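Local coordinates for CELL WALL surface anchor family protein (Streptococcus pneumoniae, PDB 3ZGH) that probably binds keratin 10 through this basic domain of the pneumococcal serine-rich repeat protein PsrP, a surface adhesin linked to virulence, at residues Val43-Lys48 with Asn185-Gly190; Ser92-Leu97 with Thr171-Ala176; Ser107-Tyr112 with Ser127-Gln132. One frame throughout, in Å; residues are numbered along the deposited sequence.

Contact 1 of 3, residues Val43-Lys48 with Asn185-Gly190; sequences VPIYYK and NYFNGG
Y47 turns the edge of its ring into a face of F187. The two rings stand at 89° to each other with centroids 5.4 Å apart, a T-shaped (edge-to-face) pair. Within it, Y47 CD2 lies 3.8 Å from F187 CE1, over the face but displaced toward the rim. Y47 CB also meets this ring, 3.9 Å from F187 CZ. F187 has CG anti to its own carbonyl carbon, chi1 -62°, and the ring beyond extends to the strand. Its far edge reaches the strand backbone. The carbonyl oxygen of Y46 lies near the plane of this ring, 3.7 Å from F187 CZ.

I45 supplies the aliphatic part. Its CG2 branch touches two neighbours: Y186 CB at 3.9 Å and F187 CE1 at 4.0 Å. The I45 side chain crosses both of these side chains at about a right angle. Its CD1 lies near the plane of the Y186 ring, at the edge.

Strand 43-53 belongs to the large antiparallel sheet of this MSCRAMM domain. I45 and Y47 point from it toward the loop that leads to strand 193-195, whereas Y46 points away. That loop makes a type I beta turn from N185 to N188. An Asx turn shapes its start: N185 OD1 accepts from F187 N at 2.9 Å, with the donor above the carbonyl plane. The same oxygen also takes a hydrogen bond from A176 N, so two backbone N-H groups grip it.

The touching residues are all buried. The hydroxyl of Y186 is hydrogen-bonded to that of Y84. V64, on strand 57-65, packs against both I45 and F187.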
ATOM      1  N   VAL A  43      18.371  -5.414  -0.085  1.00 32.53           N
ATOM      2  CA  VAL A  43      17.678  -6.054  -1.180  1.00 31.56           C
ATOM      3  C   VAL A  43      16.565  -5.103  -1.575  1.00 31.87           C
ATOM      4  O   VAL A  43      16.185  -4.232  -0.785  1.00 33.12           O
ATOM      5  CB  VAL A  43      17.061  -7.415  -0.753  1.00 38.54           C
ATOM      6  CG1 VAL A  43      18.142  -8.452  -0.468  1.00 40.85           C
ATOM      7  CG2 VAL A  43      16.148  -7.246   0.473  1.00 36.16           C
ATOM      8  N   PRO A  44      16.029  -5.257  -2.783  1.00 31.32           N
ATOM      9  CA  PRO A  44      14.879  -4.424  -3.148  1.00 30.38           C
ATOM     10  C   PRO A  44      13.639  -4.819  -2.374  1.00 28.42           C
ATOM     11  O   PRO A  44      13.494  -5.972  -1.978  1.00 29.13           O
ATOM     12  CB  PRO A  44      14.656  -4.740  -4.635  1.00 30.81           C
ATOM     13  CG  PRO A  44      15.978  -5.292  -5.119  1.00 33.65           C
ATOM     14  CD  PRO A  44      16.537  -6.046  -3.918  1.00 33.89           C
ATOM     15  N   ILE A  45      12.741  -3.866  -2.190  1.00 26.43           N
ATOM     16  CA  ILE A  45      11.406  -4.152  -1.682  1.00 25.08           C
ATOM     17  C   ILE A  45      10.492  -3.420  -2.651  1.00 25.20           C
ATOM     18  O   ILE A  45      10.902  -2.386  -3.218  1.00 26.48           O
ATOM     19  CB  ILE A  45      11.250  -3.691  -0.214  1.00 24.23           C
ATOM     20  CG1 ILE A  45       9.893  -4.125   0.369  1.00 25.10           C
ATOM     21  CG2 ILE A  45      11.414  -2.173  -0.074  1.00 24.81           C
ATOM     22  CD1 ILE A  45       9.849  -3.954   1.891  1.00 27.41           C
ATOM     23  N   TYR A  46       9.296  -3.956  -2.875  1.00 23.78           N
ATOM     24  CA  TYR A  46       8.406  -3.432  -3.892  1.00 23.83           C
ATOM     25  C   TYR A  46       7.049  -3.075  -3.319  1.00 23.59           C
ATOM     26  O   TYR A  46       6.660  -3.588  -2.239  1.00 24.40           O
ATOM     27  CB  TYR A  46       8.214  -4.468  -5.003  1.00 22.03           C
ATOM     28  CG  TYR A  46       9.520  -4.945  -5.598  1.00 24.69           C
ATOM     29  CD1 TYR A  46      10.078  -4.288  -6.680  1.00 27.11           C
ATOM     30  CD2 TYR A  46      10.220  -6.048  -5.052  1.00 25.96           C
ATOM     31  CE1 TYR A  46      11.293  -4.702  -7.252  1.00 28.75           C
ATOM     32  CE2 TYR A  46      11.453  -6.467  -5.611  1.00 28.66           C
ATOM     33  CZ  TYR A  46      11.962  -5.785  -6.730  1.00 29.67           C
ATOM     34  OH  TYR A  46      13.158  -6.156  -7.309  1.00 30.24           O
ATOM     35  N   TYR A  47       6.327  -2.197  -4.029  1.00 22.47           N
ATOM     36  CA  TYR A  47       4.896  -2.059  -3.764  1.00 21.30           C
ATOM     37  C   TYR A  47       4.107  -2.150  -5.056  1.00 21.23           C
ATOM     38  O   TYR A  47       4.636  -1.964  -6.184  1.00 24.56           O
ATOM     39  CB  TYR A  47       4.537  -0.761  -3.041  1.00 22.97           C
ATOM     40  CG  TYR A  47       4.581   0.460  -3.943  1.00 25.70           C
ATOM     41  CD1 TYR A  47       3.463   0.831  -4.698  1.00 29.98           C
ATOM     42  CD2 TYR A  47       5.747   1.204  -4.081  1.00 26.29           C
ATOM     43  CE1 TYR A  47       3.519   1.916  -5.560  1.00 33.49           C
ATOM     44  CE2 TYR A  47       5.804   2.311  -4.916  1.00 31.08           C
ATOM     45  CZ  TYR A  47       4.680   2.652  -5.660  1.00 34.84           C
ATOM     46  OH  TYR A  47       4.725   3.736  -6.502  1.00 37.81           O
ATOM     47  N   LYS A  48       2.831  -2.480  -4.871  1.00 21.88           N
ATOM     48  CA  LYS A  48       1.860  -2.425  -5.934  1.00 22.67           C
ATOM     49  C   LYS A  48       0.661  -1.653  -5.370  1.00 23.88           C
ATOM     50  O   LYS A  48       0.264  -1.861  -4.215  1.00 24.98           O
ATOM     51  CB  LYS A  48       1.461  -3.825  -6.357  1.00 25.28           C
ATOM     52  CG  LYS A  48       0.349  -3.852  -7.418  1.00 29.52           C
ATOM     53  CD  LYS A  48      -0.091  -5.301  -7.769  1.00 56.27           C
ATOM     54  CE  LYS A  48       0.972  -6.025  -8.583  1.00 65.57           C
ATOM     55  NZ  LYS A  48       0.598  -7.431  -8.973  1.00 74.21           N
ATOM     56  N   ASN A 185      11.795   5.166   5.998  1.00 37.99           N
ATOM     57  CA  ASN A 185      10.964   4.610   4.940  1.00 35.14           C
ATOM     58  C   ASN A 185      11.852   4.035   3.849  1.00 34.80           C
ATOM     59  O   ASN A 185      12.648   4.763   3.241  1.00 36.66           O
ATOM     60  CB  ASN A 185      10.069   5.709   4.363  1.00 35.96           C
ATOM     61  CG  ASN A 185       9.157   5.208   3.289  1.00 36.63           C
ATOM     62  OD1 ASN A 185       9.154   4.019   2.950  1.00 34.96           O
ATOM     63  ND2 ASN A 185       8.342   6.111   2.751  1.00 39.03           N
ATOM     64  N   TYR A 186      11.703   2.744   3.589  1.00 33.35           N
ATOM     65  CA  TYR A 186      12.483   2.047   2.566  1.00 32.44           C
ATOM     66  C   TYR A 186      12.223   2.553   1.116  1.00 31.74           C
ATOM     67  O   TYR A 186      13.063   2.366   0.242  1.00 30.66           O
ATOM     68  CB  TYR A 186      12.183   0.554   2.645  1.00 30.02           C
ATOM     69  CG  TYR A 186      12.754  -0.144   3.890  1.00 29.80           C
ATOM     70  CD1 TYR A 186      13.792   0.415   4.617  1.00 30.70           C
ATOM     71  CD2 TYR A 186      12.240  -1.369   4.321  1.00 28.44           C
ATOM     72  CE1 TYR A 186      14.318  -0.223   5.716  1.00 33.93           C
ATOM     73  CE2 TYR A 186      12.769  -2.023   5.416  1.00 29.63           C
ATOM     74  CZ  TYR A 186      13.797  -1.453   6.114  1.00 33.42           C
ATOM     75  OH  TYR A 186      14.332  -2.098   7.225  1.00 34.79           O
ATOM     76  N   PHE A 187      11.062   3.167   0.882  1.00 31.15           N
ATOM     77  CA  PHE A 187      10.752   3.790  -0.410  1.00 31.59           C
ATOM     78  C   PHE A 187      11.194   5.256  -0.487  1.00 37.03           C
ATOM     79  O   PHE A 187      10.950   5.930  -1.495  1.00 40.28           O
ATOM     80  CB  PHE A 187       9.249   3.713  -0.670  1.00 29.57           C
ATOM     81  CG  PHE A 187       8.740   2.326  -0.756  1.00 28.71           C
ATOM     82  CD1 PHE A 187       9.137   1.495  -1.805  1.00 28.44           C
ATOM     83  CD2 PHE A 187       7.870   1.834   0.209  1.00 27.36           C
ATOM     84  CE1 PHE A 187       8.674   0.188  -1.891  1.00 27.26           C
ATOM     85  CE2 PHE A 187       7.387   0.544   0.122  1.00 25.27           C
ATOM     86  CZ  PHE A 187       7.798  -0.296  -0.912  1.00 26.62           C
ATOM     87  N   ASN A 188      11.759   5.747   0.609  1.00 41.33           N
ATOM     88  CA  ASN A 188      12.296   7.112   0.731  1.00 56.69           C
ATOM     89  C   ASN A 188      11.522   8.231   0.042  1.00 66.98           C
ATOM     90  O   ASN A 188      12.121   9.038  -0.684  1.00 69.62           O
ATOM     91  CB  ASN A 188      13.740   7.159   0.247  1.00 65.18           C
ATOM     92  CG  ASN A 188      14.490   8.380   0.785  1.00 75.68           C
ATOM     93  OD1 ASN A 188      13.978   9.105   1.646  1.00 80.74           O
ATOM     94  ND2 ASN A 188      15.705   8.609   0.279  1.00 81.04           N
ATOM     95  N   GLY A 189      10.209   8.282   0.286  1.00 79.10           N
ATOM     96  CA  GLY A 189       9.323   9.308  -0.253  1.00 82.41           C
ATOM     97  C   GLY A 189       9.283   9.449  -1.770  1.00 83.79           C
ATOM     98  O   GLY A 189       8.643  10.370  -2.282  1.00 86.23           O
ATOM     99  N   GLY A 190       9.926   8.528  -2.489  1.00 89.19           N
ATOM    100  CA  GLY A 190      10.198   8.700  -3.914  1.00 91.94           C
ATOM    101  C   GLY A 190       9.082   8.388  -4.903  1.00 91.29           C
ATOM    102  O   GLY A 190       8.521   9.291  -5.527  1.00 95.19           O
TER

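Contact 2 of 3, residues Ser92-Leu97 with Thr171-Ala176; sequences STQTML and TFTPYA
M96 and T173 are joined by a backbone hydrogen bond, T173 N to M96 O, 2.9 Å long with an N-H...O angle of 167°. The same oxygen meets F172 CA in a CA-H...O contact. Next to it, L97 and F172 form an antiparallel non-hydrogen-bonded pair between strands 97-99 and 170-172 of the small antiparallel sheet. M96 and L97 both face Y136, a classic beta bulge. This is the tight, buried part. The M96 chain bends at chi2 (-84°) and chi3 and lies beside F172, both pointing the same way, with CE 3.9 Å from F172 CZ. M96 SD rests 3.9 Å from Y175 CB. W159 of strand 154-162 touches L97 and F172.

On the outer side, T93 and Q94 are partly exposed, over buried T173 and Y175. The Q94 amide stands at 67° to the Y175 ring, with NE2 3.3 Å from T173 CG2. T93 CG2 reaches Y175 CE1 at 3.7 Å, but T93 is poorly ordered. Q94 NE2 gives P174 O a weak hydrogen bond, 3.4 Å long, and P174 O also accepts from N185 ND2. One short, nearly straight backbone bond thus fixes the register, and Q94 adds a weak one.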
ATOM      1  N   SER A  92       1.882   9.193  12.150  1.00 82.24           N
ATOM      2  CA  SER A  92       1.888  10.530  11.592  1.00 95.54           C
ATOM      3  C   SER A  92       3.364  10.898  11.347  1.00 95.32           C
ATOM      4  O   SER A  92       3.791  12.043  11.521  1.00 99.98           O
ATOM      5  CB  SER A  92       1.138  11.491  12.491  1.00104.98           C
ATOM      6  OG  SER A  92      -0.235  11.133  12.484  1.00106.26           O
ATOM      7  N   THR A  93       4.125   9.860  10.977  1.00 84.48           N
ATOM      8  CA  THR A  93       5.433   9.952  10.334  1.00 80.84           C
ATOM      9  C   THR A  93       5.327  10.435   8.886  1.00 72.41           C
ATOM     10  O   THR A  93       6.267  11.032   8.344  1.00 75.05           O
ATOM     11  CB  THR A  93       6.104   8.560  10.308  1.00 76.50           C
ATOM     12  OG1 THR A  93       7.039   8.458  11.398  1.00 91.17           O
ATOM     13  CG2 THR A  93       6.816   8.301   8.972  1.00 62.32           C
ATOM     14  N   GLN A  94       4.196  10.153   8.245  1.00 63.90           N
ATOM     15  CA  GLN A  94       3.938  10.741   6.941  1.00 60.46           C
ATOM     16  C   GLN A  94       2.508  10.512   6.488  1.00 50.35           C
ATOM     17  O   GLN A  94       1.942   9.430   6.666  1.00 45.55           O
ATOM     18  CB  GLN A  94       4.897  10.182   5.870  1.00 68.33           C
ATOM     19  CG  GLN A  94       4.540   8.791   5.380  1.00 70.67           C
ATOM     20  CD  GLN A  94       5.342   8.367   4.153  1.00 70.27           C
ATOM     21  OE1 GLN A  94       6.508   8.755   3.983  1.00 70.69           O
ATOM     22  NE2 GLN A  94       4.710   7.563   3.282  1.00 72.82           N
ATOM     23  N   THR A  95       1.940  11.538   5.882  1.00 46.18           N
ATOM     24  CA  THR A  95       0.692  11.384   5.152  1.00 43.01           C
ATOM     25  C   THR A  95       0.843  10.292   4.107  1.00 39.72           C
ATOM     26  O   THR A  95       1.813  10.292   3.368  1.00 41.27           O
ATOM     27  CB  THR A  95       0.325  12.689   4.476  1.00 46.57           C
ATOM     28  OG1 THR A  95       0.194  13.695   5.481  1.00 50.26           O
ATOM     29  CG2 THR A  95      -1.001  12.538   3.704  1.00 47.47           C
ATOM     30  N   MET A  96      -0.100   9.355   4.044  1.00 36.25           N
ATOM     31  CA  MET A  96      -0.073   8.314   3.021  1.00 36.19           C
ATOM     32  C   MET A  96      -0.922   8.678   1.798  1.00 32.72           C
ATOM     33  O   MET A  96      -0.668   8.187   0.708  1.00 30.40           O
ATOM     34  CB  MET A  96      -0.654   6.996   3.550  1.00 45.14           C
ATOM     35  CG  MET A  96      -0.019   6.456   4.806  1.00 55.99           C
ATOM     36  SD  MET A  96       1.472   5.490   4.552  1.00 39.06           S
ATOM     37  CE  MET A  96       0.997   4.243   3.319  1.00 35.58           C
ATOM     38  N   LEU A  97      -1.975   9.458   2.008  1.00 32.41           N
ATOM     39  CA  LEU A  97      -3.016   9.610   0.986  1.00 30.63           C
ATOM     40  C   LEU A  97      -3.603  11.019   1.043  1.00 31.66           C
ATOM     41  O   LEU A  97      -3.974  11.501   2.103  1.00 32.85           O
ATOM     42  CB  LEU A  97      -4.100   8.562   1.206  1.00 28.73           C
ATOM     43  CG  LEU A  97      -5.288   8.600   0.227  1.00 29.50           C
ATOM     44  CD1 LEU A  97      -4.885   8.060  -1.130  1.00 28.42           C
ATOM     45  CD2 LEU A  97      -6.419   7.796   0.818  1.00 31.34           C
ATOM     46  N   THR A 171      -3.185  11.591  -4.353  1.00 30.44           N
ATOM     47  CA  THR A 171      -1.793  11.172  -4.384  1.00 32.46           C
ATOM     48  C   THR A 171      -1.619  10.124  -3.288  1.00 33.25           C
ATOM     49  O   THR A 171      -2.225  10.230  -2.227  1.00 37.40           O
ATOM     50  CB  THR A 171      -0.796  12.320  -4.130  1.00 35.88           C
ATOM     51  OG1 THR A 171      -0.795  12.628  -2.746  1.00 40.71           O
ATOM     52  CG2 THR A 171      -1.132  13.563  -4.945  1.00 34.06           C
ATOM     53  N   PHE A 172      -0.797   9.116  -3.550  1.00 30.22           N
ATOM     54  CA  PHE A 172      -0.519   8.084  -2.570  1.00 29.90           C
ATOM     55  C   PHE A 172       1.007   7.958  -2.417  1.00 30.36           C
ATOM     56  O   PHE A 172       1.734   7.912  -3.418  1.00 29.77           O
ATOM     57  CB  PHE A 172      -1.141   6.753  -3.005  1.00 28.50           C
ATOM     58  CG  PHE A 172      -0.796   5.610  -2.100  1.00 27.20           C
ATOM     59  CD1 PHE A 172      -1.508   5.407  -0.924  1.00 26.67           C
ATOM     60  CD2 PHE A 172       0.267   4.765  -2.401  1.00 26.54           C
ATOM     61  CE1 PHE A 172      -1.184   4.392  -0.074  1.00 26.74           C
ATOM     62  CE2 PHE A 172       0.585   3.728  -1.546  1.00 27.33           C
ATOM     63  CZ  PHE A 172      -0.136   3.545  -0.376  1.00 27.11           C
ATOM     64  N   THR A 173       1.471   7.907  -1.165  1.00 30.25           N
ATOM     65  CA  THR A 173       2.893   7.794  -0.859  1.00 31.96           C
ATOM     66  C   THR A 173       3.162   6.455  -0.160  1.00 30.55           C
ATOM     67  O   THR A 173       2.710   6.216   0.966  1.00 29.19           O
ATOM     68  CB  THR A 173       3.360   8.948   0.047  1.00 36.38           C
ATOM     69  OG1 THR A 173       3.044  10.196  -0.579  1.00 35.78           O
ATOM     70  CG2 THR A 173       4.882   8.875   0.300  1.00 40.10           C
ATOM     71  N   PRO A 174       3.873   5.556  -0.835  1.00 32.57           N
ATOM     72  CA  PRO A 174       4.147   4.246  -0.227  1.00 30.26           C
ATOM     73  C   PRO A 174       5.106   4.342   0.940  1.00 28.68           C
ATOM     74  O   PRO A 174       5.886   5.285   1.037  1.00 30.55           O
ATOM     75  CB  PRO A 174       4.772   3.445  -1.378  1.00 33.43           C
ATOM     76  CG  PRO A 174       5.389   4.482  -2.244  1.00 38.09           C
ATOM     77  CD  PRO A 174       4.442   5.672  -2.188  1.00 36.73           C
ATOM     78  N   TYR A 175       5.055   3.345   1.805  1.00 26.32           N
ATOM     79  CA  TYR A 175       5.848   3.342   3.005  1.00 28.05           C
ATOM     80  C   TYR A 175       6.142   1.895   3.390  1.00 27.93           C
ATOM     81  O   TYR A 175       5.278   1.032   3.315  1.00 28.24           O
ATOM     82  CB  TYR A 175       5.086   4.046   4.125  1.00 31.21           C
ATOM     83  CG  TYR A 175       5.825   4.056   5.457  1.00 37.38           C
ATOM     84  CD1 TYR A 175       6.625   5.123   5.834  1.00 41.28           C
ATOM     85  CD2 TYR A 175       5.721   2.984   6.323  1.00 39.55           C
ATOM     86  CE1 TYR A 175       7.311   5.109   7.081  1.00 46.42           C
ATOM     87  CE2 TYR A 175       6.385   2.960   7.541  1.00 44.49           C
ATOM     88  CZ  TYR A 175       7.175   4.014   7.918  1.00 48.20           C
ATOM     89  OH  TYR A 175       7.810   3.940   9.153  1.00 52.92           O
ATOM     90  N   ALA A 176       7.369   1.639   3.810  1.00 28.27           N
ATOM     91  CA  ALA A 176       7.710   0.368   4.412  1.00 27.88           C
ATOM     92  C   ALA A 176       8.853   0.656   5.351  1.00 30.60           C
ATOM     93  O   ALA A 176       9.739   1.438   5.028  1.00 32.39           O
ATOM     94  CB  ALA A 176       8.120  -0.627   3.352  1.00 25.43           C
TER

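Contact 3 of 3, residues Ser107-Tyr112 with Ser127-Gln132; sequences SGVKNY and STMTTQ
V109 and S127 form an antiparallel hydrogen-bonded pair. V109 N gives to S127 O at 2.8 Å, almost straight at 179°, and S127 N gives to V109 O, also at 2.8 Å.

The side chain to follow is S127. Its CB lies 4.1 Å from V109 CB, on the same face of the sheet, and 3.8 Å from N111 ND2. Its tip, OG, is anti to the carbonyl carbon (chi1 -55°) and accepts from N111 ND2 at 2.8 Å, close to the amide plane of N111. OG is also hydrogen-bonded to N140 O. The N111 amide is held too: ND2 reaches N125 O, and OD1 pairs with S157 OG.

Further along, V109 CG2 touches M129 CG at 3.6 Å, the two side chains crossing at about a right angle. A water links S107 O to M129 N, continuing the connection between the two backbones beyond the direct bonds.

These segments lie at the open end of the hairpin made by strands 109-114 and 120-131. Strand 154-162 borders it next to 109-114, and W159 touches S107 and M129. Strand 136-138 borders it next to 120-131, and W138 touches V109 and S127.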
ATOM      1  N   SER A 107     -13.132   4.504   3.692  1.00 35.24           N
ATOM      2  CA  SER A 107     -13.621   3.439   4.556  1.00 36.00           C
ATOM      3  C   SER A 107     -12.527   3.046   5.561  1.00 36.12           C
ATOM      4  O   SER A 107     -11.418   3.613   5.546  1.00 34.13           O
ATOM      5  CB  SER A 107     -13.942   2.208   3.715  1.00 33.51           C
ATOM      6  OG  SER A 107     -12.737   1.660   3.162  1.00 31.04           O
ATOM      7  N   GLY A 108     -12.843   2.056   6.397  1.00 38.45           N
ATOM      8  CA  GLY A 108     -11.836   1.339   7.159  1.00 38.58           C
ATOM      9  C   GLY A 108     -10.836   0.707   6.189  1.00 35.45           C
ATOM     10  O   GLY A 108     -11.145   0.454   5.001  1.00 33.01           O
ATOM     11  N   VAL A 109      -9.628   0.451   6.696  1.00 33.33           N
ATOM     12  CA  VAL A 109      -8.569  -0.139   5.897  1.00 32.00           C
ATOM     13  C   VAL A 109      -8.421  -1.601   6.322  1.00 33.29           C
ATOM     14  O   VAL A 109      -8.004  -1.883   7.472  1.00 35.57           O
ATOM     15  CB  VAL A 109      -7.256   0.607   6.137  1.00 32.81           C
ATOM     16  CG1 VAL A 109      -6.093  -0.039   5.379  1.00 31.10           C
ATOM     17  CG2 VAL A 109      -7.394   2.079   5.745  1.00 35.93           C
ATOM     18  N   LYS A 110      -8.784  -2.535   5.443  1.00 31.16           N
ATOM     19  CA  LYS A 110      -8.589  -3.941   5.753  1.00 32.65           C
ATOM     20  C   LYS A 110      -7.101  -4.238   5.612  1.00 31.57           C
ATOM     21  O   LYS A 110      -6.423  -3.652   4.744  1.00 30.43           O
ATOM     22  CB  LYS A 110      -9.393  -4.807   4.792  1.00 36.78           C
ATOM     23  CG  LYS A 110     -10.925  -4.690   4.967  1.00 46.75           C
ATOM     24  CD  LYS A 110     -11.632  -5.673   4.043  1.00 58.72           C
ATOM     25  CE  LYS A 110     -13.142  -5.404   3.924  1.00 72.16           C
ATOM     26  NZ  LYS A 110     -13.880  -5.531   5.219  1.00 82.00           N
ATOM     27  N   ASN A 111      -6.576  -5.089   6.481  1.00 31.02           N
ATOM     28  CA  ASN A 111      -5.166  -5.521   6.391  1.00 31.40           C
ATOM     29  C   ASN A 111      -5.107  -7.035   6.337  1.00 31.67           C
ATOM     30  O   ASN A 111      -5.844  -7.714   7.076  1.00 34.93           O
ATOM     31  CB  ASN A 111      -4.395  -5.070   7.633  1.00 34.15           C
ATOM     32  CG  ASN A 111      -4.312  -3.582   7.753  1.00 34.38           C
ATOM     33  OD1 ASN A 111      -3.704  -2.931   6.921  1.00 33.64           O
ATOM     34  ND2 ASN A 111      -4.892  -3.031   8.805  1.00 34.44           N
ATOM     35  N   TYR A 112      -4.241  -7.571   5.500  1.00 28.38           N
ATOM     36  CA  TYR A 112      -4.146  -9.009   5.347  1.00 32.92           C
ATOM     37  C   TYR A 112      -2.837  -9.402   4.704  1.00 33.19           C
ATOM     38  O   TYR A 112      -2.155  -8.560   4.134  1.00 33.06           O
ATOM     39  CB  TYR A 112      -5.348  -9.593   4.576  1.00 35.92           C
ATOM     40  CG  TYR A 112      -5.764  -8.916   3.306  1.00 36.10           C
ATOM     41  CD1 TYR A 112      -5.490  -9.502   2.070  1.00 36.27           C
ATOM     42  CD2 TYR A 112      -6.479  -7.718   3.325  1.00 37.10           C
ATOM     43  CE1 TYR A 112      -5.890  -8.875   0.848  1.00 36.70           C
ATOM     44  CE2 TYR A 112      -6.883  -7.090   2.113  1.00 38.32           C
ATOM     45  CZ  TYR A 112      -6.577  -7.684   0.883  1.00 38.14           C
ATOM     46  OH  TYR A 112      -6.965  -7.108  -0.316  1.00 39.43           O
ATOM     47  N   SER A 127      -7.870  -1.197  10.134  1.00 36.86           N
ATOM     48  CA  SER A 127      -7.395   0.069  10.678  1.00 39.20           C
ATOM     49  C   SER A 127      -8.357   1.196  10.371  1.00 39.73           C
ATOM     50  O   SER A 127      -9.135   1.119   9.413  1.00 40.02           O
ATOM     51  CB  SER A 127      -6.045   0.421  10.060  1.00 39.98           C
ATOM     52  OG  SER A 127      -5.117  -0.639  10.240  1.00 42.75           O
ATOM     53  N   THR A 128      -8.263   2.274  11.140  1.00 41.02           N
ATOM     54  CA  THR A 128      -9.101   3.448  10.921  1.00 42.13           C
ATOM     55  C   THR A 128      -8.248   4.587  10.357  1.00 42.00           C
ATOM     56  O   THR A 128      -7.179   4.890  10.865  1.00 42.28           O
ATOM     57  CB  THR A 128      -9.778   3.886  12.246  1.00 54.12           C
ATOM     58  OG1 THR A 128     -10.620   2.824  12.721  1.00 55.71           O
ATOM     59  CG2 THR A 128     -10.606   5.158  12.045  1.00 53.81           C
ATOM     60  N   MET A 129      -8.690   5.186   9.262  1.00 41.79           N
ATOM     61  CA  MET A 129      -7.992   6.351   8.721  1.00 44.66           C
ATOM     62  C   MET A 129      -8.292   7.597   9.535  1.00 48.14           C
ATOM     63  O   MET A 129      -9.421   7.807   9.969  1.00 51.69           O
ATOM     64  CB  MET A 129      -8.400   6.594   7.285  1.00 46.28           C
ATOM     65  CG  MET A 129      -7.830   5.589   6.336  1.00 48.34           C
ATOM     66  SD  MET A 129      -6.987   6.397   4.987  1.00 48.31           S
ATOM     67  CE  MET A 129      -7.144   5.097   3.753  1.00 34.73           C
ATOM     68  N   THR A 130      -7.277   8.424   9.731  1.00 51.14           N
ATOM     69  CA  THR A 130      -7.464   9.719  10.381  1.00 55.99           C
ATOM     70  C   THR A 130      -6.714  10.757   9.564  1.00 54.51           C
ATOM     71  O   THR A 130      -5.821  10.428   8.796  1.00 49.31           O
ATOM     72  CB  THR A 130      -6.889   9.751  11.831  1.00 74.03           C
ATOM     73  OG1 THR A 130      -5.493   9.432  11.805  1.00 72.21           O
ATOM     74  CG2 THR A 130      -7.608   8.764  12.735  1.00 76.06           C
ATOM     75  N   THR A 131      -7.078  12.019   9.725  1.00 57.05           N
ATOM     76  CA  THR A 131      -6.263  13.079   9.165  1.00 64.85           C
ATOM     77  C   THR A 131      -5.142  13.309  10.181  1.00 80.50           C
ATOM     78  O   THR A 131      -5.141  12.654  11.224  1.00 85.43           O
ATOM     79  CB  THR A 131      -7.113  14.312   8.925  1.00 62.21           C
ATOM     80  OG1 THR A 131      -7.547  14.852  10.185  1.00 61.99           O
ATOM     81  CG2 THR A 131      -8.331  13.959   8.054  1.00 62.82           C
ATOM     82  N   GLN A 132      -4.170  14.180   9.912  1.00102.91           N
ATOM     83  CA  GLN A 132      -4.037  14.935   8.674  1.00106.74           C
ATOM     84  C   GLN A 132      -2.625  14.611   8.139  1.00104.91           C
ATOM     85  O   GLN A 132      -2.219  13.455   8.281  1.00102.98           O
ATOM     86  CB  GLN A 132      -4.258  16.424   8.943  1.00109.15           C
ATOM     87  CG  GLN A 132      -5.519  16.799   9.712  1.00110.74           C
ATOM     88  CD  GLN A 132      -5.745  18.291   9.719  1.00113.37           C
ATOM     89  OE1 GLN A 132      -5.901  18.906   8.663  1.00117.03           O
ATOM     90  NE2 GLN A 132      -5.755  18.888  10.902  1.00113.00           N
TER
HETATM   91  O   HOH W   1     -11.080   4.746   8.103  1.00 43.92           O

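In the fold
After strand 28-38, strand 43-53 brings the first segment of contact 1, whose partner comes last. Residues 92-97 follow, then 107-112. Contact 3 closes the shortest loop when 127-132 returns along its hairpin. Contact 2 closes around it at 171-176, and contact 1 closes around both at 185-190. The three are therefore nested, and none cross. Contacts 1 and 3 reach the same large sheet on opposite sides of the chain's centre, about 21 Å apart between centres. Contact 2 reaches the small sheet through L97 and F172, and runs on into loops. It touches both others: Y186 N probably hydrogen-bonds to A176 O, and L97 packs on M129.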